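Local coordinates for protein carbon monoxide dehydrogenase (PDB 6T7J) that probably catalyses the oxidation of carbon monoxide to carbon dioxide, passing the electrons on through iron-sulfur clusters, and is seen here with a Ni-free cluster C, at residues Gly320-Met324 with Asn452-His458; His458-His462 with Cys481-Ala485. Numbering follows the deposited sequence.

In the fold
In parallel alpha/beta sheets binding sites commonly lie at the C-terminal ends of the strands; cluster C, present here as a Ni-free broken Fe4S4 cluster, is an example. Contact 1 joins the loop after strand 318-320 of one six-stranded parallel sheet to the loop after strand 444-448 of another; contact 2 packs the helix start that follows against helix 480-489. Their centres lie about 8 Å apart, they share H458, and N452 ND2 probably hydrogen-bonds N459 OD1 at 2.9 Å. C481 SG of contact 2 binds FE2 of MSK at 2.4 Å and lies 3.5 Å from F322 N of contact 1, and F322 CB is 3.6 Å from S4 of MSK.

Contact 1 (Gly320-Met324 with Asn452-His458); sequences GSFLM and NNPKVKH. With MSK (Broken Fe4S4 cluster), chain F.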
ATOM      1  N   GLY A 320      15.180  26.929   0.544  1.00 53.16           N
ATOM      2  CA  GLY A 320      16.025  25.805   0.197  1.00 53.16           C
ATOM      3  C   GLY A 320      15.197  24.586  -0.145  1.00 59.43           C
ATOM      4  O   GLY A 320      13.965  24.589  -0.057  1.00 54.14           O
ATOM      5  N   SER A 321      15.909  23.535  -0.535  1.00 54.63           N
ATOM      6  CA  SER A 321      15.300  22.294  -0.979  1.00 51.64           C
ATOM      7  C   SER A 321      15.329  21.261   0.152  1.00 51.59           C
ATOM      8  O   SER A 321      15.567  21.599   1.318  1.00 46.25           O
ATOM      9  CB  SER A 321      16.017  21.800  -2.241  1.00 44.09           C
ATOM     10  OG  SER A 321      17.375  21.498  -1.969  1.00 44.55           O
ATOM     11  N   PHE A 322      15.098  19.996  -0.199  1.00 43.74           N
ATOM     12  CA  PHE A 322      14.951  18.891   0.743  1.00 45.97           C
ATOM     13  C   PHE A 322      16.076  18.852   1.770  1.00 49.93           C
ATOM     14  O   PHE A 322      15.865  19.183   2.944  1.00 50.36           O
ATOM     15  CB  PHE A 322      14.883  17.573  -0.034  1.00 47.29           C
ATOM     16  CG  PHE A 322      14.733  16.359   0.833  1.00 51.21           C
ATOM     17  CD1 PHE A 322      13.682  16.254   1.728  1.00 48.96           C
ATOM     18  CD2 PHE A 322      15.637  15.315   0.742  1.00 46.24           C
ATOM     19  CE1 PHE A 322      13.543  15.134   2.526  1.00 43.00           C
ATOM     20  CE2 PHE A 322      15.502  14.193   1.533  1.00 45.61           C
ATOM     21  CZ  PHE A 322      14.455  14.103   2.428  1.00 45.91           C
ATOM     22  N   LEU A 323      17.282  18.493   1.328  1.00 48.96           N
ATOM     23  CA  LEU A 323      18.413  18.276   2.223  1.00 46.09           C
ATOM     24  C   LEU A 323      18.826  19.529   2.986  1.00 50.13           C
ATOM     25  O   LEU A 323      19.736  19.477   3.819  1.00 50.94           O
ATOM     26  CB  LEU A 323      19.606  17.740   1.432  1.00 48.90           C
ATOM     27  CG  LEU A 323      19.515  16.249   1.116  1.00 48.93           C
ATOM     28  CD1 LEU A 323      20.679  15.811   0.247  1.00 48.82           C
ATOM     29  CD2 LEU A 323      19.461  15.445   2.404  1.00 43.03           C
ATOM     30  N   MET A 324      18.170  20.656   2.721  1.00 49.33           N
ATOM     31  CA  MET A 324      18.492  21.897   3.407  1.00 46.21           C
ATOM     32  C   MET A 324      17.574  22.193   4.587  1.00 50.47           C
ATOM     33  O   MET A 324      17.872  23.117   5.355  1.00 44.41           O
ATOM     34  CB  MET A 324      18.458  23.070   2.420  1.00 49.84           C
ATOM     35  CG  MET A 324      19.478  22.941   1.296  1.00 47.84           C
ATOM     36  SD  MET A 324      19.310  24.200   0.017  1.00 51.59           S
ATOM     37  CE  MET A 324      19.973  25.631   0.866  1.00 51.42           C
ATOM     38  N   ASN A 452      16.232  15.490  -3.385  1.00 50.91           N
ATOM     39  CA  ASN A 452      17.657  15.504  -3.109  1.00 47.85           C
ATOM     40  C   ASN A 452      18.025  14.197  -2.422  1.00 53.28           C
ATOM     41  O   ASN A 452      17.222  13.621  -1.681  1.00 53.62           O
ATOM     42  CB  ASN A 452      18.061  16.685  -2.217  1.00 46.65           C
ATOM     43  CG  ASN A 452      18.079  18.002  -2.962  1.00 49.14           C
ATOM     44  OD1 ASN A 452      17.633  19.022  -2.441  1.00 51.26           O
ATOM     45  ND2 ASN A 452      18.597  17.989  -4.183  1.00 51.31           N
ATOM     46  N   ASN A 453      19.238  13.731  -2.681  1.00 50.76           N
ATOM     47  CA  ASN A 453      19.738  12.496  -2.094  1.00 45.98           C
ATOM     48  C   ASN A 453      21.202  12.691  -1.724  1.00 48.73           C
ATOM     49  O   ASN A 453      22.031  12.943  -2.607  1.00 48.94           O
ATOM     50  CB  ASN A 453      19.569  11.331  -3.073  1.00 48.28           C
ATOM     51  CG  ASN A 453      19.743   9.974  -2.412  1.00 46.82           C
ATOM     52  OD1 ASN A 453      20.611   9.788  -1.557  1.00 44.09           O
ATOM     53  ND2 ASN A 453      18.923   9.012  -2.818  1.00 46.65           N
ATOM     54  N   PRO A 454      21.563  12.585  -0.441  1.00 44.72           N
ATOM     55  CA  PRO A 454      22.961  12.817  -0.044  1.00 48.30           C
ATOM     56  C   PRO A 454      23.943  11.794  -0.597  1.00 52.85           C
ATOM     57  O   PRO A 454      25.150  11.941  -0.372  1.00 52.69           O
ATOM     58  CB  PRO A 454      22.903  12.758   1.492  1.00 47.96           C
ATOM     59  CG  PRO A 454      21.689  11.947   1.796  1.00 44.48           C
ATOM     60  CD  PRO A 454      20.706  12.233   0.703  1.00 45.95           C
ATOM     61  N   LYS A 455      23.472  10.766  -1.307  1.00 48.77           N
ATOM     62  CA  LYS A 455      24.389   9.845  -1.967  1.00 46.79           C
ATOM     63  C   LYS A 455      25.077  10.500  -3.157  1.00 49.14           C
ATOM     64  O   LYS A 455      26.191  10.106  -3.522  1.00 52.83           O
ATOM     65  CB  LYS A 455      23.643   8.585  -2.409  1.00 43.65           C
ATOM     66  CG  LYS A 455      23.080   7.776  -1.259  1.00 41.58           C
ATOM     67  CD  LYS A 455      22.300   6.578  -1.754  1.00 44.80           C
ATOM     68  CE  LYS A 455      21.821   5.725  -0.594  1.00 51.03           C
ATOM     69  NZ  LYS A 455      21.637   4.301  -0.996  1.00 58.75           N
ATOM     70  N   VAL A 456      24.432  11.486  -3.773  1.00 46.50           N
ATOM     71  CA  VAL A 456      25.030  12.268  -4.844  1.00 50.46           C
ATOM     72  C   VAL A 456      25.251  13.687  -4.336  1.00 49.54           C
ATOM     73  O   VAL A 456      24.637  14.130  -3.359  1.00 49.91           O
ATOM     74  CB  VAL A 456      24.164  12.264  -6.121  1.00 50.80           C
ATOM     75  CG1 VAL A 456      23.989  10.847  -6.642  1.00 44.66           C
ATOM     76  CG2 VAL A 456      22.810  12.909  -5.850  1.00 47.78           C
ATOM     77  N   LYS A 457      26.150  14.404  -5.009  1.00 51.45           N
ATOM     78  CA  LYS A 457      26.475  15.767  -4.605  1.00 52.13           C
ATOM     79  C   LYS A 457      25.229  16.644  -4.640  1.00 53.00           C
ATOM     80  O   LYS A 457      24.454  16.610  -5.602  1.00 51.73           O
ATOM     81  CB  LYS A 457      27.563  16.346  -5.509  1.00 53.66           C
ATOM     82  CG  LYS A 457      28.068  17.705  -5.051  1.00 52.06           C
ATOM     83  CD  LYS A 457      29.327  18.121  -5.784  1.00 50.60           C
ATOM     84  CE  LYS A 457      29.899  19.401  -5.192  1.00 59.81           C
ATOM     85  NZ  LYS A 457      31.232  19.741  -5.763  1.00 73.12           N
ATOM     86  N   HIS A 458      25.043  17.436  -3.585  1.00 50.25           N
ATOM     87  CA  HIS A 458      23.784  18.138  -3.364  1.00 51.08           C
ATOM     88  C   HIS A 458      23.551  19.197  -4.438  1.00 51.76           C
ATOM     89  O   HIS A 458      24.338  20.140  -4.580  1.00 49.92           O
ATOM     90  CB  HIS A 458      23.774  18.769  -1.976  1.00 51.51           C
ATOM     91  CG  HIS A 458      22.540  19.564  -1.687  1.00 50.90           C
ATOM     92  ND1 HIS A 458      22.578  20.900  -1.352  1.00 50.71           N
ATOM     93  CD2 HIS A 458      21.232  19.215  -1.693  1.00 52.56           C
ATOM     94  CE1 HIS A 458      21.346  21.339  -1.160  1.00 50.26           C
ATOM     95  NE2 HIS A 458      20.512  20.335  -1.360  1.00 53.80           N
TER
HETATM   96  S1  MSK F 703       9.533  17.870  -1.774  0.82 53.76           S
HETATM   97  S3  MSK F 703       9.381  14.713  -3.213  1.00 60.52           S
HETATM   98  S4  MSK F 703      12.312  15.756  -1.766  0.64 51.58           S
HETATM   99  S5  MSK F 703      10.915  17.213  -4.567  1.00 55.01           S
HETATM  100 FE1  MSK F 703       7.680  17.596  -3.038  0.87 63.68          FE
HETATM  101 FE2  MSK F 703      11.676  17.649  -2.653  0.62 47.25          FE
HETATM  102 FE3  MSK F 703      11.516  15.117  -3.689  0.55 48.47          FE
HETATM  103 FE4  MSK F 703      10.192  15.729  -1.407  0.75 48.49          FE
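Two loops from different parallel sheets meet here through one apolar side chain, L323, and a buried polar cluster centred on N452. L323 fills a gap in the opposing loop: its CG lies 3.7 Å from N452 CB, its CD1 3.6 Å from P454 CD, and its CB 3.8 Å from H458 CD2. W36 of helix 35-42 packs on both L323 and P454, and M60 of the second subunit lies on P454 and F322. N452 provides the polar link. Its OD1 accepts a short hydrogen bond from S321 OG (2.5 Å) and a weak one from H458 NE2 (3.3 Å). The H458 ring also packs on M324, with CE1 3.5 Å from M324 CG and the sulfur SD near the ring edge, 4.8 Å from its centroid, while its ND1 is hydrogen-bonded to S15. Beyond N452 the chain folds into a type I turn, N453 to V456, in which N453 OD1 accepts from K455 N (3.0 Å) to form an Asx turn. F322 lies on the cluster side: its CB is 3.6 Å from S4 of MSK, and its CD2 touches N452 O at 3.4 Å. The chemistry thus implies a buried seam that mixes apolar packing round L323 with a small polar cluster sharing N452 OD1 as acceptor, and that carries F322 to the wall of the cluster C pocket.

Contact 2 (His458-His462 with Cys481-Ala485); sequences HNYSH and CWSIA. With MSK (Broken Fe4S4 cluster), chain F.
The packing of a helix start on a neighbouring helix is carried here by the N-cap N459 and by H462. Residues 481-485 are helical throughout. The chain enters extended at H458 (phi/psi -67/118°) and turns through a left-handed conformation at N459 (65/1°), whose side chain makes no capping bond. Instead N459, chi1 m, points toward helix 480-489 and places OD1 3.4 Å from A485 CB; the same oxygen accepts a hydrogen bond from N452. Y460 and S461 begin the helix. One turn on, H462 (chi1 m, chi2 -48°) again faces the partner helix. The CA pairs are N459 with A485 at 5.9 Å and H462 with W482 at 5.7 Å. W482 CA sits over one face of the H462 imidazole, 3.8 Å from its centroid and 8° off the normal, a CH-pi contact. With W482 at chi1 t and chi2 87°, CD1 comes 3.2 Å from H462 ND1, and NE1 gives a weak hydrogen bond to H462 O (3.4 Å, 141°). H462 CB lies 4.0 Å from A485 CB, while its NE2 bonds the carbonyl of C451. At the start of 481-485, C481, chi1 m, binds FE2 of MSK through SG at 2.4 Å. Helix 460-471 is the crossover between parallel strands 444-448 and 474-478, and helix 480-489 follows the latter strand, so this packing joins consecutive helices of one Rossmann-like sheet.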
ATOM      1  N   HIS A 458      25.043  17.436  -3.585  1.00 50.25           N
ATOM      2  CA  HIS A 458      23.784  18.138  -3.364  1.00 51.08           C
ATOM      3  C   HIS A 458      23.551  19.197  -4.438  1.00 51.76           C
ATOM      4  O   HIS A 458      24.338  20.140  -4.580  1.00 49.92           O
ATOM      5  CB  HIS A 458      23.774  18.769  -1.976  1.00 51.51           C
ATOM      6  CG  HIS A 458      22.540  19.564  -1.687  1.00 50.90           C
ATOM      7  ND1 HIS A 458      22.578  20.900  -1.352  1.00 50.71           N
ATOM      8  CD2 HIS A 458      21.232  19.215  -1.693  1.00 52.56           C
ATOM      9  CE1 HIS A 458      21.346  21.339  -1.160  1.00 50.26           C
ATOM     10  NE2 HIS A 458      20.512  20.335  -1.360  1.00 53.80           N
ATOM     11  N   ASN A 459      22.465  19.025  -5.195  1.00 49.29           N
ATOM     12  CA  ASN A 459      22.025  19.940  -6.245  1.00 49.06           C
ATOM     13  C   ASN A 459      23.004  20.020  -7.411  1.00 53.00           C
ATOM     14  O   ASN A 459      22.753  20.752  -8.372  1.00 55.91           O
ATOM     15  CB  ASN A 459      21.779  21.343  -5.681  1.00 46.57           C
ATOM     16  CG  ASN A 459      20.511  21.424  -4.852  1.00 46.92           C
ATOM     17  OD1 ASN A 459      19.601  20.608  -5.003  1.00 44.59           O
ATOM     18  ND2 ASN A 459      20.447  22.414  -3.971  1.00 47.62           N
ATOM     19  N   TYR A 460      24.107  19.266  -7.358  1.00 52.43           N
ATOM     20  CA  TYR A 460      25.086  19.341  -8.439  1.00 50.96           C
ATOM     21  C   TYR A 460      24.523  18.794  -9.744  1.00 48.18           C
ATOM     22  O   TYR A 460      24.701  19.403 -10.804  1.00 49.77           O
ATOM     23  CB  TYR A 460      26.367  18.596  -8.065  1.00 50.40           C
ATOM     24  CG  TYR A 460      27.421  18.654  -9.151  1.00 49.22           C
ATOM     25  CD1 TYR A 460      28.184  19.799  -9.342  1.00 51.55           C
ATOM     26  CD2 TYR A 460      27.639  17.574  -9.997  1.00 51.82           C
ATOM     27  CE1 TYR A 460      29.141  19.863 -10.339  1.00 52.22           C
ATOM     28  CE2 TYR A 460      28.595  17.629 -10.997  1.00 52.56           C
ATOM     29  CZ  TYR A 460      29.342  18.776 -11.162  1.00 47.52           C
ATOM     30  OH  TYR A 460      30.292  18.838 -12.153  1.00 59.63           O
ATOM     31  N   SER A 461      23.847  17.645  -9.692  1.00 47.15           N
ATOM     32  CA  SER A 461      23.338  17.056 -10.926  1.00 50.77           C
ATOM     33  C   SER A 461      22.199  17.886 -11.506  1.00 53.20           C
ATOM     34  O   SER A 461      22.133  18.079 -12.725  1.00 56.13           O
ATOM     35  CB  SER A 461      22.905  15.611 -10.685  1.00 45.44           C
ATOM     36  OG  SER A 461      24.033  14.753 -10.618  1.00 47.88           O
ATOM     37  N   HIS A 462      21.308  18.403 -10.654  1.00 44.03           N
ATOM     38  CA  HIS A 462      20.255  19.300 -11.120  1.00 57.06           C
ATOM     39  C   HIS A 462      20.829  20.416 -11.990  1.00 60.22           C
ATOM     40  O   HIS A 462      20.493  20.548 -13.178  1.00 60.00           O
ATOM     41  CB  HIS A 462      19.509  19.900  -9.922  1.00 48.76           C
ATOM     42  CG  HIS A 462      18.633  18.928  -9.192  1.00 50.40           C
ATOM     43  ND1 HIS A 462      17.743  18.094  -9.833  1.00 53.65           N
ATOM     44  CD2 HIS A 462      18.503  18.671  -7.868  1.00 47.94           C
ATOM     45  CE1 HIS A 462      17.106  17.361  -8.937  1.00 48.60           C
ATOM     46  NE2 HIS A 462      17.550  17.691  -7.738  1.00 48.02           N
ATOM     47  N   CYS A 481      12.264  20.202  -6.084  1.00 45.37           N
ATOM     48  CA  CYS A 481      13.557  20.608  -5.561  1.00 52.59           C
ATOM     49  C   CYS A 481      14.570  20.848  -6.672  1.00 50.52           C
ATOM     50  O   CYS A 481      15.528  21.598  -6.459  1.00 47.33           O
ATOM     51  CB  CYS A 481      14.070  19.575  -4.555  1.00 49.83           C
ATOM     52  SG  CYS A 481      13.097  19.493  -3.014  1.00 55.26           S
ATOM     53  N   TRP A 482      14.370  20.273  -7.865  1.00 53.67           N
ATOM     54  CA  TRP A 482      15.162  20.734  -9.001  1.00 51.47           C
ATOM     55  C   TRP A 482      14.927  22.209  -9.251  1.00 52.23           C
ATOM     56  O   TRP A 482      15.870  22.955  -9.538  1.00 50.88           O
ATOM     57  CB  TRP A 482      14.849  19.968 -10.288  1.00 50.42           C
ATOM     58  CG  TRP A 482      15.553  20.648 -11.456  1.00 54.03           C
ATOM     59  CD1 TRP A 482      16.832  20.427 -11.877  1.00 51.68           C
ATOM     60  CD2 TRP A 482      15.041  21.706 -12.287  1.00 53.08           C
ATOM     61  NE1 TRP A 482      17.137  21.250 -12.933  1.00 51.02           N
ATOM     62  CE2 TRP A 482      16.058  22.049 -13.199  1.00 49.40           C
ATOM     63  CE3 TRP A 482      13.821  22.386 -12.353  1.00 51.87           C
ATOM     64  CZ2 TRP A 482      15.891  23.039 -14.164  1.00 45.65           C
ATOM     65  CZ3 TRP A 482      13.659  23.372 -13.311  1.00 45.58           C
ATOM     66  CH2 TRP A 482      14.685  23.685 -14.207  1.00 48.06           C
ATOM     67  N   SER A 483      13.670  22.652  -9.194  1.00 51.53           N
ATOM     68  CA  SER A 483      13.396  24.057  -9.445  1.00 51.88           C
ATOM     69  C   SER A 483      13.964  24.928  -8.332  1.00 48.45           C
ATOM     70  O   SER A 483      14.476  26.015  -8.599  1.00 56.72           O
ATOM     71  CB  SER A 483      11.898  24.288  -9.616  1.00 50.20           C
ATOM     72  OG  SER A 483      11.397  23.480 -10.662  1.00 50.08           O
ATOM     73  N   ILE A 484      13.914  24.444  -7.090  1.00 48.47           N
ATOM     74  CA  ILE A 484      14.558  25.198  -6.010  1.00 50.54           C
ATOM     75  C   ILE A 484      16.059  25.309  -6.259  1.00 47.54           C
ATOM     76  O   ILE A 484      16.657  26.377  -6.060  1.00 52.90           O
ATOM     77  CB  ILE A 484      14.250  24.560  -4.643  1.00 48.14           C
ATOM     78  CG1 ILE A 484      12.741  24.489  -4.420  1.00 51.66           C
ATOM     79  CG2 ILE A 484      14.901  25.364  -3.527  1.00 47.69           C
ATOM     80  CD1 ILE A 484      12.347  23.771  -3.150  1.00 53.73           C
ATOM     81  N   ALA A 485      16.689  24.224  -6.717  1.00 48.52           N
ATOM     82  CA  ALA A 485      18.123  24.248  -6.998  1.00 52.37           C
ATOM     83  C   ALA A 485      18.449  25.211  -8.134  1.00 50.65           C
ATOM     84  O   ALA A 485      19.393  26.007  -8.044  1.00 48.47           O
ATOM     85  CB  ALA A 485      18.610  22.838  -7.334  1.00 50.49           C
TER
HETATM   86  S1  MSK F 703       9.533  17.870  -1.774  0.82 53.76           S
HETATM   87  S3  MSK F 703       9.381  14.713  -3.213  1.00 60.52           S
HETATM   88  S4  MSK F 703      12.312  15.756  -1.766  0.64 51.58           S
HETATM   89  S5  MSK F 703      10.915  17.213  -4.567  1.00 55.01           S
HETATM   90 FE1  MSK F 703       7.680  17.596  -3.038  0.87 63.68          FE
HETATM   91 FE2  MSK F 703      11.676  17.649  -2.653  0.62 47.25          FE
HETATM   92 FE3  MSK F 703      11.516  15.117  -3.689  0.55 48.47          FE
HETATM   93 FE4  MSK F 703      10.192  15.729  -1.407  0.75 48.49          FE